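Local atomic coordinates of type III effector XopAI (Xanthomonas citri, PDB entry 6K93), a protein that is a type III secreted effector with a mono-ADP-ribosyltransferase fold and probably binds arginine-containing peptides through that domain. Residues A[145-150]-A[167-172]; A[173-178]-A[276-281]; A[262-267]-A[308-313]. All coordinates share one frame; numbering follows the deposited sequence.

Contact 1 of 3, residues A[145-150]-A[167-172]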
# COMPACT_ATOMS: atom_id res chain seq x y z
N GLY A 145 -1.51 -17.42 10.50
CA GLY A 145 -2.60 -16.80 11.23
C GLY A 145 -3.34 -15.76 10.42
O GLY A 145 -4.57 -15.66 10.49
N MET A 146 -2.59 -14.95 9.66
CA MET A 146 -3.24 -13.97 8.78
C MET A 146 -4.04 -14.67 7.69
O MET A 146 -5.17 -14.24 7.37
CB MET A 146 -2.19 -13.03 8.20
CG MET A 146 -1.65 -12.11 9.23
SD MET A 146 -0.68 -10.81 8.44
CE MET A 146 0.65 -11.72 8.35
N MET A 147 -3.50 -15.73 7.09
CA MET A 147 -4.25 -16.46 6.07
C MET A 147 -5.55 -17.00 6.64
O MET A 147 -6.61 -16.94 5.99
CB MET A 147 -3.39 -17.59 5.51
CG MET A 147 -2.25 -17.17 4.62
SD MET A 147 -2.80 -16.58 2.99
CE MET A 147 -3.42 -18.09 2.29
N GLN A 148 -5.49 -17.60 7.82
CA GLN A 148 -6.70 -18.11 8.46
C GLN A 148 -7.69 -16.99 8.73
O GLN A 148 -8.89 -17.13 8.47
CB GLN A 148 -6.35 -18.85 9.75
CG GLN A 148 -7.53 -19.53 10.44
CD GLN A 148 -8.20 -20.61 9.60
OE1 GLN A 148 -7.60 -21.18 8.69
NE2 GLN A 148 -9.46 -20.89 9.92
N ARG A 149 -7.21 -15.86 9.25
CA ARG A 149 -8.10 -14.74 9.54
C ARG A 149 -8.81 -14.26 8.28
O ARG A 149 -10.01 -13.97 8.31
CB ARG A 149 -7.31 -13.59 10.19
CG ARG A 149 -8.09 -12.29 10.34
CD ARG A 149 -7.27 -11.18 11.01
NE ARG A 149 -8.11 -10.01 11.31
CZ ARG A 149 -7.87 -8.78 10.87
NH1 ARG A 149 -6.82 -8.53 10.13
NH2 ARG A 149 -8.70 -7.79 11.19
N MET A 150 -8.08 -14.16 7.18
CA MET A 150 -8.67 -13.62 5.96
C MET A 150 -9.55 -14.65 5.25
O MET A 150 -10.57 -14.27 4.66
CB MET A 150 -7.56 -13.10 5.04
CG MET A 150 -6.85 -11.91 5.66
SD MET A 150 -8.02 -10.62 6.17
CE MET A 150 -6.89 -9.33 6.63
N ASP A 167 -4.04 -11.45 -1.06
CA ASP A 167 -4.20 -10.01 -1.28
C ASP A 167 -4.77 -9.35 -0.03
O ASP A 167 -4.33 -8.25 0.35
CB ASP A 167 -5.12 -9.75 -2.47
CG ASP A 167 -4.47 -10.04 -3.81
OD1 ASP A 167 -3.23 -10.29 -3.91
OD2 ASP A 167 -5.23 -10.03 -4.81
N LEU A 168 -5.75 -9.98 0.62
CA LEU A 168 -6.25 -9.45 1.88
C LEU A 168 -5.18 -9.47 2.96
O LEU A 168 -5.06 -8.53 3.75
CB LEU A 168 -7.47 -10.24 2.34
CG LEU A 168 -8.76 -10.12 1.50
CD1 LEU A 168 -9.86 -11.00 2.06
CD2 LEU A 168 -9.21 -8.66 1.45
N VAL A 169 -4.35 -10.52 2.99
CA VAL A 169 -3.23 -10.56 3.93
C VAL A 169 -2.29 -9.37 3.69
O VAL A 169 -1.78 -8.77 4.64
CB VAL A 169 -2.49 -11.90 3.83
CG1 VAL A 169 -1.18 -11.86 4.61
CG2 VAL A 169 -3.36 -13.04 4.33
N ALA A 170 -2.09 -9.00 2.43
CA ALA A 170 -1.25 -7.85 2.13
C ALA A 170 -1.80 -6.57 2.75
O ALA A 170 -1.02 -5.72 3.20
CB ALA A 170 -1.10 -7.69 0.60
N LEU A 171 -3.13 -6.40 2.76
CA LEU A 171 -3.71 -5.22 3.40
C LEU A 171 -3.47 -5.25 4.90
O LEU A 171 -3.10 -4.23 5.48
CB LEU A 171 -5.21 -5.12 3.09
CG LEU A 171 -5.61 -4.90 1.64
CD1 LEU A 171 -7.15 -4.82 1.55
CD2 LEU A 171 -4.96 -3.66 1.07
N GLN A 172 -3.61 -6.41 5.53
CA GLN A 172 -3.28 -6.49 6.94
C GLN A 172 -1.80 -6.19 7.16
O GLN A 172 -1.44 -5.44 8.07
CB GLN A 172 -3.65 -7.85 7.53
CG GLN A 172 -3.38 -7.92 9.03
CD GLN A 172 -3.80 -9.23 9.66
OE1 GLN A 172 -4.62 -9.96 9.12
NE2 GLN A 172 -3.24 -9.53 10.83
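V169 meets the helix 145-150 with both of its methyl groups, and the distances mark this as the dense half of the contact. CG1 lies 3.9 Å from M146 CB, while CG2 sits among M146 O, M147 SD and M150 CG, each no more than 3.9 Å away. M150 bends at chi2, which lays its CG and SD over L168 CB and carries its CE to the carbonyl oxygen of L168 and to Q172. The CE of M150 stands 3.4 Å from Q172 OE1, at the oxygen edge of the amide and close to its plane. M146 covers one face of that amide, with CG 3.4 Å from Q172 NE2 and SD 3.7 Å from Q172 CD. Two helices of the helical region of the ADP-ribosyltransferase chain, 136-156 and 165-174, meet here; the axes of the short segments pass 9.1 Å apart with 114° between their directions, nearer perpendicular than antiparallel. F123 and L127 of helix 117-128 pack against V169 and M146 respectively, continuing the apolar region. The looser margin belongs to R149, which is partly exposed and reaches Q172 with an extended chain. R149 NH1 donates to Q172 OE1 over 2.8 Å, with 154° at the hydrogen. The acceptor lies in the guanidinium plane, yet the donor stands above the carbonyl plane, and the two flat groups are turned 85° apart; the oxygen is therefore approached over the amide face opposite M146 instead of on a lone pair. NH1 also bonds to F277 O, and Q172 NE2 to E279 OE2, which fixes the rotation of the amide. M147 lies at another partly exposed margin, where its sulfur touches V169 CG2.

Contact 2 of 3, residues A[173-178]-A[276-281]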
# COMPACT_ATOMS: atom_id res chain seq x y z
N ALA A 173 -0.93 -6.75 6.32
CA ALA A 173 0.51 -6.52 6.47
C ALA A 173 0.85 -5.05 6.30
O ALA A 173 1.76 -4.54 6.96
CB ALA A 173 1.29 -7.37 5.45
N TRP A 174 0.14 -4.36 5.40
CA TRP A 174 0.36 -2.94 5.22
C TRP A 174 0.18 -2.19 6.54
O TRP A 174 0.88 -1.21 6.80
CB TRP A 174 -0.58 -2.39 4.16
CG TRP A 174 -0.64 -0.91 4.21
CD1 TRP A 174 -1.60 -0.15 4.87
CD2 TRP A 174 0.31 0.02 3.71
NE1 TRP A 174 -1.30 1.18 4.77
CE2 TRP A 174 -0.13 1.31 4.07
CE3 TRP A 174 1.49 -0.11 2.99
CZ2 TRP A 174 0.56 2.44 3.72
CZ3 TRP A 174 2.18 1.02 2.64
CH2 TRP A 174 1.72 2.28 2.98
N THR A 175 -0.76 -2.62 7.38
CA THR A 175 -1.03 -1.92 8.62
C THR A 175 -0.08 -2.31 9.75
O THR A 175 -0.26 -1.85 10.89
CB THR A 175 -2.48 -2.13 9.06
OG1 THR A 175 -2.73 -3.48 9.48
CG2 THR A 175 -3.44 -1.77 7.92
N THR A 176 0.94 -3.12 9.47
CA THR A 176 2.01 -3.41 10.41
C THR A 176 3.23 -2.56 10.05
O THR A 176 3.23 -1.83 9.05
CB THR A 176 2.36 -4.90 10.41
OG1 THR A 176 3.14 -5.21 9.23
CG2 THR A 176 1.12 -5.77 10.47
N ASP A 177 4.31 -2.71 10.82
CA ASP A 177 5.54 -2.00 10.54
C ASP A 177 6.17 -2.45 9.22
O ASP A 177 7.09 -1.77 8.74
CB ASP A 177 6.53 -2.23 11.67
CG ASP A 177 6.08 -1.56 12.97
OD1 ASP A 177 5.33 -0.56 12.90
OD2 ASP A 177 6.46 -2.05 14.06
N ASP A 178 5.69 -3.54 8.62
CA ASP A 178 6.19 -3.95 7.30
C ASP A 178 5.97 -2.90 6.23
O ASP A 178 6.59 -2.98 5.16
CB ASP A 178 5.49 -5.24 6.83
CG ASP A 178 5.82 -6.47 7.68
OD1 ASP A 178 6.55 -6.35 8.65
OD2 ASP A 178 5.29 -7.55 7.34
N MET A 276 -11.42 -2.85 8.14
CA MET A 276 -11.82 -4.25 8.33
C MET A 276 -10.62 -5.20 8.38
O MET A 276 -10.72 -6.29 8.98
CB MET A 276 -12.75 -4.66 7.18
CG MET A 276 -14.10 -4.00 7.17
SD MET A 276 -15.36 -5.24 7.55
CE MET A 276 -15.13 -6.39 6.19
N PHE A 277 -9.50 -4.84 7.73
CA PHE A 277 -8.36 -5.73 7.57
C PHE A 277 -7.20 -5.34 8.47
O PHE A 277 -6.28 -6.13 8.64
CB PHE A 277 -7.92 -5.73 6.11
CG PHE A 277 -9.08 -5.84 5.19
CD1 PHE A 277 -9.82 -7.01 5.16
CD2 PHE A 277 -9.48 -4.77 4.42
CE1 PHE A 277 -10.93 -7.12 4.35
CE2 PHE A 277 -10.57 -4.87 3.59
CZ PHE A 277 -11.31 -6.03 3.57
N SER A 278 -7.27 -4.18 9.08
CA SER A 278 -6.14 -3.61 9.80
C SER A 278 -5.92 -4.32 11.13
O SER A 278 -6.85 -4.82 11.78
CB SER A 278 -6.41 -2.13 10.06
OG SER A 278 -5.33 -1.53 10.74
N GLU A 279 -4.66 -4.32 11.55
CA GLU A 279 -4.26 -4.74 12.88
C GLU A 279 -4.54 -3.70 13.94
O GLU A 279 -4.39 -4.01 15.13
CB GLU A 279 -2.77 -5.08 12.91
CG GLU A 279 -2.49 -6.29 12.12
CD GLU A 279 -1.31 -7.08 12.62
OE1 GLU A 279 -0.56 -6.59 13.50
OE2 GLU A 279 -1.16 -8.18 12.10
N ARG A 280 -4.92 -2.49 13.55
CA ARG A 280 -5.35 -1.46 14.49
C ARG A 280 -6.83 -1.19 14.20
O ARG A 280 -7.17 -0.27 13.45
CB ARG A 280 -4.47 -0.22 14.37
CG ARG A 280 -3.17 -0.40 15.19
CD ARG A 280 -2.26 0.82 15.13
NE ARG A 280 -1.99 1.19 13.74
CZ ARG A 280 -1.33 0.43 12.88
NH1 ARG A 280 -0.84 -0.74 13.27
NH2 ARG A 280 -1.15 0.84 11.64
N PRO A 281 -7.73 -1.99 14.77
CA PRO A 281 -9.16 -1.85 14.41
C PRO A 281 -9.79 -0.55 14.86
O PRO A 281 -10.87 -0.20 14.36
CB PRO A 281 -9.82 -3.06 15.09
CG PRO A 281 -8.71 -4.07 15.25
CD PRO A 281 -7.47 -3.23 15.52
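The turn that ends helix 165-174 is held against the loop between strands 272-273 and 285-288, and T175, the first residue to leave helical backbone angles, makes the largest share of the contact. Its side chain faces S278 and E279. T175 OG1, placed between its own backbone N and carbonyl carbon (chi1 69°), accepts from E279 N over 3.0 Å in a nearly straight bond, 172° at the hydrogen. The same hydroxyl is bonded to Q172 O one turn back, so it joins the helix end to the loop. T175 CG2 lies on the other branch and packs 3.4 Å from S278 OG. That serine oxygen accepts from R280 N, an ST turn that bends the loop at S278-R280. R280 then folds back at chi3 to present the end of its guanidinium to T175 O. NH1 donates to T175 O over 2.7 Å and NH2 donates to T175 O over 2.9 Å; the oxygen lies near the guanidinium plane and receives both nitrogens. NH1 arrives almost in line with the carbonyl bond, whereas NH2 is tilted 29° from the carbonyl plane. A salt bridge from R280 NE to E283 anchors the other side of the guanidinium. T176 contributes a methyl group: CG2 rests 3.5 Å from E279 CD, over the face of the carboxylate. The T176 hydroxyl turns instead to A173 O and accepts from D178 N, a second ST turn, which shapes the chain beyond the helix. E279 is divided between two helices, OE2 bonded to Q172 of helix 165-174 and OE1 in a salt bridge with R142 of helix 136-156, while E285 of strand 285-288 touches T175 and bonds to W174.

Contact 3 of 3, residues A[262-267]-A[308-313]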
# COMPACT_ATOMS: atom_id res chain seq x y z
N VAL A 262 3.86 18.24 7.09
CA VAL A 262 3.03 18.30 5.89
C VAL A 262 1.70 17.65 6.23
O VAL A 262 1.66 16.56 6.80
CB VAL A 262 3.68 17.57 4.71
CG1 VAL A 262 2.80 17.70 3.47
CG2 VAL A 262 5.05 18.15 4.42
N GLU A 263 0.62 18.33 5.90
CA GLU A 263 -0.71 17.77 6.05
C GLU A 263 -1.40 17.75 4.70
O GLU A 263 -1.11 18.58 3.83
CB GLU A 263 -1.58 18.56 7.02
CG GLU A 263 -1.11 18.44 8.45
CD GLU A 263 -1.86 19.34 9.42
OE1 GLU A 263 -2.74 20.14 8.99
OE2 GLU A 263 -1.59 19.23 10.63
N TRP A 264 -2.34 16.82 4.53
CA TRP A 264 -3.18 16.80 3.35
C TRP A 264 -4.64 16.70 3.74
O TRP A 264 -5.00 16.01 4.70
CB TRP A 264 -2.93 15.60 2.46
CG TRP A 264 -1.66 15.39 1.73
CD1 TRP A 264 -1.54 15.39 0.38
CD2 TRP A 264 -0.39 14.96 2.25
NE1 TRP A 264 -0.26 15.03 0.01
CE2 TRP A 264 0.46 14.76 1.14
CE3 TRP A 264 0.11 14.73 3.54
CZ2 TRP A 264 1.79 14.35 1.28
CZ3 TRP A 264 1.44 14.34 3.67
CH2 TRP A 264 2.26 14.14 2.56
N GLU A 265 -5.49 17.32 2.93
CA GLU A 265 -6.92 17.05 2.89
C GLU A 265 -7.20 16.57 1.48
O GLU A 265 -7.07 17.35 0.54
CB GLU A 265 -7.77 18.28 3.20
CG GLU A 265 -7.66 18.77 4.61
CD GLU A 265 -8.76 19.81 4.99
OE1 GLU A 265 -8.53 20.51 5.95
OE2 GLU A 265 -9.75 19.88 4.27
N SER A 266 -7.52 15.29 1.32
CA SER A 266 -7.72 14.69 0.01
C SER A 266 -9.16 14.21 -0.15
O SER A 266 -9.67 13.44 0.67
CB SER A 266 -6.80 13.50 -0.23
OG SER A 266 -5.43 13.79 0.04
N ASN A 267 -9.79 14.65 -1.24
CA ASN A 267 -11.13 14.17 -1.53
C ASN A 267 -11.04 12.82 -2.21
O ASN A 267 -10.47 12.71 -3.29
CB ASN A 267 -11.88 15.17 -2.40
CG ASN A 267 -12.21 16.42 -1.64
OD1 ASN A 267 -12.91 16.38 -0.64
ND2 ASN A 267 -11.66 17.54 -2.09
N LEU A 308 3.48 22.94 5.06
CA LEU A 308 2.75 22.81 3.82
C LEU A 308 1.48 22.02 4.09
O LEU A 308 1.51 20.98 4.76
CB LEU A 308 3.56 22.10 2.75
CG LEU A 308 4.78 22.98 2.43
CD1 LEU A 308 5.96 22.14 1.96
CD2 LEU A 308 4.40 24.08 1.43
N LYS A 309 0.36 22.53 3.60
CA LYS A 309 -0.91 21.83 3.68
C LYS A 309 -1.48 21.72 2.27
O LYS A 309 -1.72 22.73 1.59
CB LYS A 309 -1.90 22.53 4.60
CG LYS A 309 -3.16 21.72 4.72
CD LYS A 309 -4.06 22.24 5.82
CE LYS A 309 -5.35 21.45 5.85
NZ LYS A 309 -6.28 22.00 6.89
N ILE A 310 -1.68 20.48 1.83
CA ILE A 310 -2.06 20.19 0.45
C ILE A 310 -3.53 19.83 0.41
O ILE A 310 -3.97 18.93 1.11
CB ILE A 310 -1.21 19.03 -0.10
CG1 ILE A 310 0.28 19.39 -0.03
CG2 ILE A 310 -1.66 18.64 -1.50
CD1 ILE A 310 1.17 18.18 -0.05
N TYR A 311 -4.29 20.53 -0.43
CA TYR A 311 -5.68 20.21 -0.71
C TYR A 311 -5.75 19.61 -2.10
O TYR A 311 -5.30 20.23 -3.06
CB TYR A 311 -6.55 21.45 -0.63
CG TYR A 311 -6.55 22.13 0.72
CD1 TYR A 311 -5.50 22.94 1.11
CD2 TYR A 311 -7.59 21.94 1.61
CE1 TYR A 311 -5.49 23.56 2.33
CE2 TYR A 311 -7.59 22.56 2.83
CZ TYR A 311 -6.55 23.37 3.19
OH TYR A 311 -6.55 24.00 4.42
N GLN A 312 -6.24 18.38 -2.20
CA GLN A 312 -6.28 17.73 -3.50
C GLN A 312 -7.53 16.87 -3.59
O GLN A 312 -8.13 16.50 -2.58
CB GLN A 312 -5.03 16.89 -3.75
CG GLN A 312 -4.83 15.79 -2.74
CD GLN A 312 -3.57 14.98 -2.97
OE1 GLN A 312 -2.75 15.29 -3.85
NE2 GLN A 312 -3.40 13.94 -2.18
N SER A 313 -7.91 16.57 -4.82
CA SER A 313 -9.10 15.80 -5.13
C SER A 313 -8.78 14.66 -6.07
O SER A 313 -8.22 14.89 -7.14
CB SER A 313 -10.18 16.69 -5.77
OG SER A 313 -10.60 17.69 -4.86
O HOH W 1 -5.11 19.52 8.24
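E263 N donates to L308 O, I310 N to E263 O, E265 N to I310 O, Q312 N to E265 O and N267 N to Q312 O, all 2.8 to 3.0 Å long. Each odd-numbered residue of 262-267 thus bonds to the residues flanking its partner, the pattern of parallel strands, and the segment axes diverge by 14°. CA-H...O contacts, such as W264 CA to I310 O at 3.2 Å, accompany them. Apolar contacts gather on the face bearing V262, W264 and I310. I310 CD1 sits over the five-membered ring of W264 in a CH-pi contact, 3.8 Å from its centroid and 25° off the normal; V262 CG1 lies over the same face and 3.9 Å from I310 CD1. Helix 228-234 packs on this side through V231 and W230. These are neighbouring strands of the five-stranded mixed sheet of the ADP-ribosyltransferase fold, with 218-224 beyond 262-268 and 293-301 beyond 308-315. Neutral polar pairs lie toward the C-terminal ends: Q312 NE2 donates to S266 OG, with the hydroxyl near the Q312 amide plane, and N267 ND2 to S313 OG over 3.0 Å, while N267 OD1 is bonded to T219. Charged side chains, E263, E265 and K309, gather on the opposite face, which Y311 shares. Fully extended, K309 places NZ 2.9 Å from E265 OE1, a salt bridge on the anti side and tilted well out of the carboxylate plane, and a water bonded to E263 OE1 makes a weak bond to NZ. E265 CD also lies beside Y311, 3.7 Å from CE2, while E300 bonds to the Y311 hydroxyl.

Overall arrangement
Contacts 1 and 2 form one continuous buried region, their centres 10 Å apart, because both use helix 165-174 and share partners, Q172 with E279 and R149 with F277. Contact 1 joins helix to helix largely through methionine, valine and leucine side chains, whereas contact 2 joins a helix end to a loop chiefly through polar bonds to backbone atoms. Contact 3 is partly buried and belongs to the sheet, its centre 30 Å from that of contact 1 and across the chain's centre. There backbone pairing does the joining, with an apolar face and a charged one. Contact 2 is nearer to contact 3: about 12 Å between nearest atoms, against about 17 Å for contact 1.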